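Local coordinates for protein FMN Adenylyltransferase (Candida glabrata, PDB 3FWK) that catalyses the adenylylation of FMN, the transfer of an AMP moiety that yields FAD in flavin cofactor biosynthesis, at residues A[210-224]-A[278-292]. Sequence-based numbering, arbitrary orientation. Where two conformers were deposited one is given.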
loop_
_atom_site.group_PDB
_atom_site.type_symbol
_atom_site.label_atom_id
_atom_site.label_comp_id
_atom_site.label_asym_id
_atom_site.label_seq_id
_atom_site.Cartn_x
_atom_site.Cartn_y
_atom_site.Cartn_z
ATOM N N LEU A 210 9.116 -0.633 -5.846
ATOM C CA LEU A 210 10.145 0.055 -6.612
ATOM C C LEU A 210 10.169 -0.424 -8.056
ATOM O O LEU A 210 10.275 0.401 -8.989
ATOM C CB LEU A 210 11.509 -0.111 -5.930
ATOM C CG LEU A 210 11.666 0.649 -4.615
ATOM C CD1 LEU A 210 12.872 0.122 -3.871
ATOM C CD2 LEU A 210 11.789 2.175 -4.853
ATOM N N TYR A 211 10.073 -1.733 -8.267
ATOM C CA TYR A 211 10.066 -2.241 -9.619
ATOM C C TYR A 211 8.874 -1.705 -10.414
ATOM O O TYR A 211 8.964 -1.479 -11.622
ATOM C CB TYR A 211 10.009 -3.771 -9.589
ATOM C CG TYR A 211 9.943 -4.336 -10.993
ATOM C CD1 TYR A 211 11.090 -4.420 -11.771
ATOM C CD2 TYR A 211 8.716 -4.705 -11.570
ATOM C CE1 TYR A 211 11.037 -4.907 -13.083
ATOM C CE2 TYR A 211 8.662 -5.170 -12.861
ATOM C CZ TYR A 211 9.809 -5.234 -13.589
ATOM O OH TYR A 211 9.697 -5.684 -14.905
ATOM N N SER A 212 7.741 -1.534 -9.736
ATOM C CA SER A 212 6.512 -1.187 -10.452
ATOM C C SER A 212 6.627 0.139 -11.198
ATOM O O SER A 212 5.915 0.321 -12.170
ATOM C CB SER A 212 5.320 -1.090 -9.485
ATOM O OG SER A 212 5.340 0.120 -8.708
ATOM N N ASN A 213 7.465 1.052 -10.713
ATOM C CA ASN A 213 7.585 2.390 -11.286
ATOM C C ASN A 213 6.275 3.163 -11.229
ATOM O O ASN A 213 6.091 4.097 -11.986
ATOM C CB ASN A 213 8.085 2.289 -12.728
ATOM C CG ASN A 213 8.682 3.571 -13.246
ATOM O OD1 ASN A 213 9.046 4.490 -12.480
ATOM N ND2 ASN A 213 8.859 3.622 -14.553
ATOM N N GLU A 214 5.396 2.789 -10.304
ATOM C CA GLU A 214 4.193 3.587 -10.029
ATOM C C GLU A 214 4.577 4.704 -9.063
ATOM O O GLU A 214 5.458 4.538 -8.215
ATOM C CB GLU A 214 3.123 2.686 -9.446
ATOM C CG GLU A 214 2.499 1.854 -10.495
ATOM C CD GLU A 214 1.701 2.721 -11.488
ATOM O OE1 GLU A 214 0.697 3.288 -11.079
ATOM O OE2 GLU A 214 2.133 2.882 -12.643
ATOM N N PRO A 215 3.878 5.845 -9.136
ATOM C CA PRO A 215 4.082 6.891 -8.118
ATOM C C PRO A 215 3.752 6.305 -6.760
ATOM O O PRO A 215 2.741 5.620 -6.618
ATOM C CB PRO A 215 3.030 7.984 -8.510
ATOM C CG PRO A 215 2.779 7.738 -9.979
ATOM C CD PRO A 215 2.855 6.215 -10.130
ATOM N N ILE A 216 4.538 6.631 -5.757
ATOM C CA ILE A 216 4.253 6.203 -4.392
ATOM C C ILE A 216 4.177 7.429 -3.499
ATOM O O ILE A 216 4.535 8.539 -3.920
ATOM C CB ILE A 216 5.303 5.227 -3.849
ATOM C CG1 ILE A 216 6.656 5.908 -3.699
ATOM C CG2 ILE A 216 5.414 3.997 -4.799
ATOM C CD1 ILE A 216 7.719 4.999 -3.080
ATOM N N CYS A 217 3.706 7.251 -2.257
ATOM C CA CYS A 217 3.697 8.393 -1.345
ATOM C C CYS A 217 5.112 8.888 -1.108
ATOM O O CYS A 217 5.956 8.128 -0.602
ATOM C CB CYS A 217 3.047 8.019 -0.047
ATOM S SG CYS A 217 2.956 9.445 1.107
ATOM N N GLU A 218 5.408 10.142 -1.459
ATOM C CA GLU A 218 6.797 10.545 -1.498
ATOM C C GLU A 218 7.402 10.800 -0.127
ATOM O O GLU A 218 8.608 11.005 -0.010
ATOM C CB GLU A 218 7.033 11.702 -2.508
ATOM C CG GLU A 218 7.149 11.218 -3.964
ATOM C CD GLU A 218 8.424 10.408 -4.202
ATOM O OE1 GLU A 218 8.303 9.227 -4.525
ATOM O OE2 GLU A 218 9.539 10.943 -4.025
ATOM N N LEU A 219 6.610 10.699 0.951
ATOM C CA LEU A 219 7.223 10.695 2.282
ATOM C C LEU A 219 8.288 9.601 2.450
ATOM O O LEU A 219 9.269 9.806 3.157
ATOM C CB LEU A 219 6.156 10.572 3.382
ATOM C CG LEU A 219 5.258 11.812 3.497
ATOM C CD1 LEU A 219 4.118 11.516 4.476
ATOM C CD2 LEU A 219 6.054 13.082 3.894
ATOM N N TYR A 220 8.090 8.428 1.836
ATOM C CA TYR A 220 9.092 7.360 1.999
ATOM C C TYR A 220 10.448 7.801 1.493
ATOM O O TYR A 220 11.487 7.425 2.060
ATOM C CB TYR A 220 8.626 6.086 1.279
ATOM C CG TYR A 220 7.336 5.532 1.819
ATOM C CD1 TYR A 220 7.201 5.193 3.171
ATOM C CD2 TYR A 220 6.225 5.374 0.969
ATOM C CE1 TYR A 220 5.979 4.689 3.655
ATOM C CE2 TYR A 220 5.021 4.849 1.448
ATOM C CZ TYR A 220 4.913 4.525 2.760
ATOM O OH TYR A 220 3.697 4.048 3.190
ATOM N N ARG A 221 10.482 8.631 0.445
ATOM C CA ARG A 221 11.733 9.134 -0.110
ATOM C C ARG A 221 12.555 9.913 0.922
ATOM O O ARG A 221 13.760 10.017 0.777
ATOM C CB ARG A 221 11.414 9.978 -1.363
ATOM C CG ARG A 221 12.618 10.657 -2.004
ATOM C CD ARG A 221 13.577 9.616 -2.676
ATOM N NE ARG A 221 14.747 10.314 -3.235
ATOM C CZ ARG A 221 15.809 10.671 -2.522
ATOM N NH1 ARG A 221 15.926 10.343 -1.232
ATOM N NH2 ARG A 221 16.791 11.347 -3.105
ATOM N N TYR A 222 11.875 10.519 1.886
ATOM C CA TYR A 222 12.507 11.376 2.873
ATOM C C TYR A 222 12.886 10.648 4.157
ATOM O O TYR A 222 13.342 11.276 5.116
ATOM C CB TYR A 222 11.608 12.585 3.171
ATOM C CG TYR A 222 11.584 13.576 2.000
ATOM C CD1 TYR A 222 12.353 14.730 2.046
ATOM C CD2 TYR A 222 10.795 13.362 0.884
ATOM C CE1 TYR A 222 12.380 15.635 0.979
ATOM C CE2 TYR A 222 10.818 14.244 -0.196
ATOM C CZ TYR A 222 11.607 15.380 -0.137
ATOM O OH TYR A 222 11.640 16.260 -1.193
ATOM N N GLY A 223 12.747 9.316 4.184
ATOM C CA GLY A 223 13.249 8.534 5.334
ATOM C C GLY A 223 12.165 7.951 6.209
ATOM O O GLY A 223 12.478 7.248 7.174
ATOM N N PHE A 224 10.893 8.219 5.908
ATOM C CA PHE A 224 9.821 7.556 6.639
ATOM C C PHE A 224 9.743 6.109 6.196
ATOM O O PHE A 224 9.870 5.799 4.997
ATOM C CB PHE A 224 8.484 8.261 6.359
ATOM C CG PHE A 224 8.419 9.618 6.972
ATOM C CD1 PHE A 224 7.976 9.769 8.275
ATOM C CD2 PHE A 224 8.802 10.766 6.280
ATOM C CE1 PHE A 224 7.883 11.036 8.835
ATOM C CE2 PHE A 224 8.766 12.013 6.851
ATOM C CZ PHE A 224 8.279 12.158 8.125
ATOM N N LEU A 278 7.420 19.191 3.911
ATOM C CA LEU A 278 8.812 19.534 3.673
ATOM C C LEU A 278 9.352 20.439 4.779
ATOM O O LEU A 278 10.478 20.242 5.233
ATOM C CB LEU A 278 8.985 20.190 2.287
ATOM C CG LEU A 278 10.435 20.558 1.960
ATOM C CD1 LEU A 278 11.344 19.279 1.836
ATOM C CD2 LEU A 278 10.527 21.370 0.691
ATOM N N VAL A 279 8.554 21.402 5.248
ATOM C CA VAL A 279 8.990 22.270 6.337
ATOM C C VAL A 279 9.299 21.427 7.579
ATOM O O VAL A 279 10.306 21.594 8.232
ATOM C CB VAL A 279 7.909 23.349 6.623
ATOM C CG1 VAL A 279 8.281 24.114 7.893
ATOM C CG2 VAL A 279 7.815 24.332 5.455
ATOM N N LYS A 280 8.427 20.485 7.907
ATOM C CA LYS A 280 8.672 19.655 9.086
ATOM C C LYS A 280 9.935 18.815 8.941
ATOM O O LYS A 280 10.691 18.631 9.904
ATOM C CB LYS A 280 7.479 18.750 9.322
ATOM C CG LYS A 280 6.267 19.500 9.895
ATOM C CD LYS A 280 5.105 18.559 10.254
ATOM C CE LYS A 280 4.418 18.040 9.023
ATOM N NZ LYS A 280 3.380 17.007 9.335
ATOM N N ILE A 281 10.198 18.316 7.740
ATOM C CA ILE A 281 11.384 17.513 7.518
ATOM C C ILE A 281 12.645 18.371 7.549
ATOM O O ILE A 281 13.641 17.994 8.182
ATOM C CB ILE A 281 11.243 16.734 6.210
ATOM C CG1 ILE A 281 10.116 15.695 6.349
ATOM C CG2 ILE A 281 12.560 16.104 5.811
ATOM C CD1 ILE A 281 9.536 15.237 4.999
ATOM N N GLU A 282 12.601 19.557 6.941
ATOM C CA GLU A 282 13.760 20.447 6.916
ATOM C C GLU A 282 14.082 20.947 8.338
ATOM O O GLU A 282 15.257 21.124 8.679
ATOM C CB GLU A 282 13.496 21.631 5.992
ATOM C CG GLU A 282 13.500 21.344 4.513
ATOM C CD GLU A 282 12.866 22.522 3.767
ATOM O OE1 GLU A 282 12.110 23.310 4.367
ATOM O OE2 GLU A 282 13.062 22.630 2.564
ATOM N N ASN A 283 13.063 21.123 9.178
ATOM C CA ASN A 283 13.298 21.613 10.533
ATOM C C ASN A 283 14.110 20.625 11.368
ATOM O O ASN A 283 14.637 21.007 12.417
ATOM C CB ASN A 283 11.968 21.912 11.248
ATOM C CG ASN A 283 11.360 23.222 10.872
ATOM O OD1 ASN A 283 11.934 24.020 10.144
ATOM N ND2 ASN A 283 10.113 23.432 11.356
ATOM N N LEU A 284 14.195 19.351 10.953
ATOM C CA LEU A 284 14.983 18.365 11.706
ATOM C C LEU A 284 16.473 18.607 11.605
ATOM O O LEU A 284 17.233 18.140 12.474
ATOM C CB LEU A 284 14.674 16.959 11.214
ATOM C CG LEU A 284 13.226 16.493 11.369
ATOM C CD1 LEU A 284 13.033 15.143 10.641
ATOM C CD2 LEU A 284 12.861 16.342 12.847
ATOM N N HIS A 285 16.921 19.290 10.542
ATOM C CA HIS A 285 18.372 19.543 10.307
ATOM C C HIS A 285 19.151 18.217 10.271
ATOM O O HIS A 285 20.271 18.116 10.788
ATOM C CB HIS A 285 18.964 20.516 11.358
ATOM C CG HIS A 285 18.175 21.781 11.554
ATOM N ND1 HIS A 285 17.588 22.472 10.515
ATOM C CD2 HIS A 285 17.903 22.494 12.675
ATOM C CE1 HIS A 285 16.987 23.556 10.988
ATOM N NE2 HIS A 285 17.151 23.584 12.297
ATOM N N GLU A 286 18.559 17.195 9.675
ATOM C CA GLU A 286 19.199 15.879 9.556
ATOM C C GLU A 286 18.786 15.308 8.237
ATOM O O GLU A 286 17.723 15.661 7.730
ATOM C CB GLU A 286 18.744 14.919 10.652
ATOM C CG GLU A 286 19.132 15.294 12.061
ATOM C CD GLU A 286 20.632 15.182 12.377
ATOM O OE1 GLU A 286 21.403 14.508 11.641
ATOM O OE2 GLU A 286 21.050 15.755 13.419
ATOM N N ASP A 287 19.599 14.410 7.687
ATOM C CA ASP A 287 19.197 13.792 6.450
ATOM C C ASP A 287 19.088 12.293 6.640
ATOM O O ASP A 287 19.717 11.732 7.556
ATOM C CB ASP A 287 20.189 14.121 5.339
ATOM C CG ASP A 287 19.618 13.883 3.940
ATOM O OD1 ASP A 287 18.408 13.996 3.716
ATOM O OD2 ASP A 287 20.420 13.610 3.036
ATOM N N TYR A 288 18.261 11.669 5.815
ATOM C CA TYR A 288 17.940 10.254 5.958
ATOM C C TYR A 288 18.026 9.548 4.651
ATOM O O TYR A 288 17.692 10.126 3.630
ATOM C CB TYR A 288 16.492 10.089 6.488
ATOM C CG TYR A 288 16.295 10.637 7.891
ATOM C CD1 TYR A 288 16.365 9.791 9.003
ATOM C CD2 TYR A 288 16.125 12.011 8.102
ATOM C CE1 TYR A 288 16.261 10.299 10.290
ATOM C CE2 TYR A 288 16.006 12.527 9.374
ATOM C CZ TYR A 288 16.103 11.671 10.465
ATOM O OH TYR A 288 16.010 12.163 11.747
ATOM N N TYR A 289 18.454 8.290 4.673
ATOM C CA TYR A 289 18.235 7.427 3.520
ATOM C C TYR A 289 16.735 7.246 3.305
ATOM O O TYR A 289 15.952 7.294 4.271
ATOM C CB TYR A 289 18.806 6.038 3.796
ATOM C CG TYR A 289 20.292 5.970 3.866
ATOM C CD1 TYR A 289 21.047 5.733 2.695
ATOM C CD2 TYR A 289 20.964 6.053 5.089
ATOM C CE1 TYR A 289 22.428 5.614 2.754
ATOM C CE2 TYR A 289 22.366 5.926 5.150
ATOM C CZ TYR A 289 23.071 5.716 3.975
ATOM O OH TYR A 289 24.452 5.574 4.001
ATOM N N PRO A 290 16.297 6.998 2.068
ATOM C CA PRO A 290 14.884 6.712 1.873
ATOM C C PRO A 290 14.481 5.415 2.546
ATOM O O PRO A 290 15.313 4.551 2.866
ATOM C CB PRO A 290 14.710 6.636 0.339
ATOM C CG PRO A 290 16.070 6.428 -0.181
ATOM C CD PRO A 290 17.067 7.000 0.813
ATOM N N GLY A 291 13.176 5.251 2.734
ATOM C CA GLY A 291 12.637 4.167 3.545
ATOM C C GLY A 291 13.030 2.789 3.087
ATOM O O GLY A 291 13.119 1.867 3.911
ATOM N N TRP A 292 13.266 2.631 1.777
ATOM C CA TRP A 292 13.652 1.330 1.221
ATOM C C TRP A 292 15.087 0.908 1.552
ATOM O O TRP A 292 15.487 -0.171 1.156
ATOM C CB TRP A 292 13.369 1.284 -0.283
ATOM C CG TRP A 292 13.869 2.444 -1.073
ATOM C CD1 TRP A 292 15.066 2.551 -1.706
ATOM C CD2 TRP A 292 13.123 3.629 -1.405
ATOM N NE1 TRP A 292 15.133 3.768 -2.399
ATOM C CE2 TRP A 292 13.945 4.424 -2.248
ATOM C CE3 TRP A 292 11.834 4.074 -1.090
ATOM C CZ2 TRP A 292 13.514 5.652 -2.773
ATOM C CZ3 TRP A 292 11.405 5.290 -1.589
ATOM C CH2 TRP A 292 12.236 6.063 -2.433
#
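G223 and P290 bring the two backbones to 4.2 Å between CA atoms, where the turn-rich chain that follows helix 202-212 meets the extended run after helix 275-282, in the Rossmann-like alpha/beta fold of this enzyme. One backbone hydrogen bond joins them: G291 N donates to Y220 O at 2.8 Å, with an N-H...O angle of 160°. The donor is tilted out of the carbonyl plane, and G223 N reaches the same oxygen from the opposite face, so two amides grip Y220 O. Both glycines also make CA-H...O contacts across the interface: G223 CA lies 3.2 Å from Y289 O, and G291 CA 3.5 Å from F224 O. These two carbonyl oxygens are buried here and have no hydrogen-bond partner in the model.

W292 has the largest area buried by the other segment, 114 Å². Its CG sits between the backbone N and the carbonyl carbon, which turns the indole toward 210-224. L210 lies over one face, its CD2 4.1 Å from the centroid of the six-membered ring and 15° off the normal, a CH-pi contact; P290 CB backs the opposite face, offset toward the rim. The far end of the indole meets R221, whose aliphatic CD comes to 3.8 Å from W292 CH2. I216 CD1 also approaches this end, reaching W292 CZ3. Outside the two segments, I256 of helix 253-257 touches both L210 and W292, extending the apolar cluster.

A second apolar patch gathers around I281 of helix 275-282. With CG1 anti to its carbonyl carbon (chi1 -67°), CD1 is carried against both Y222 and F224: I281 CD1 lies 3.8 Å from Y222 CB and 3.8 Å from F224 CE2, meeting the F224 ring at its edge, near the ring plane.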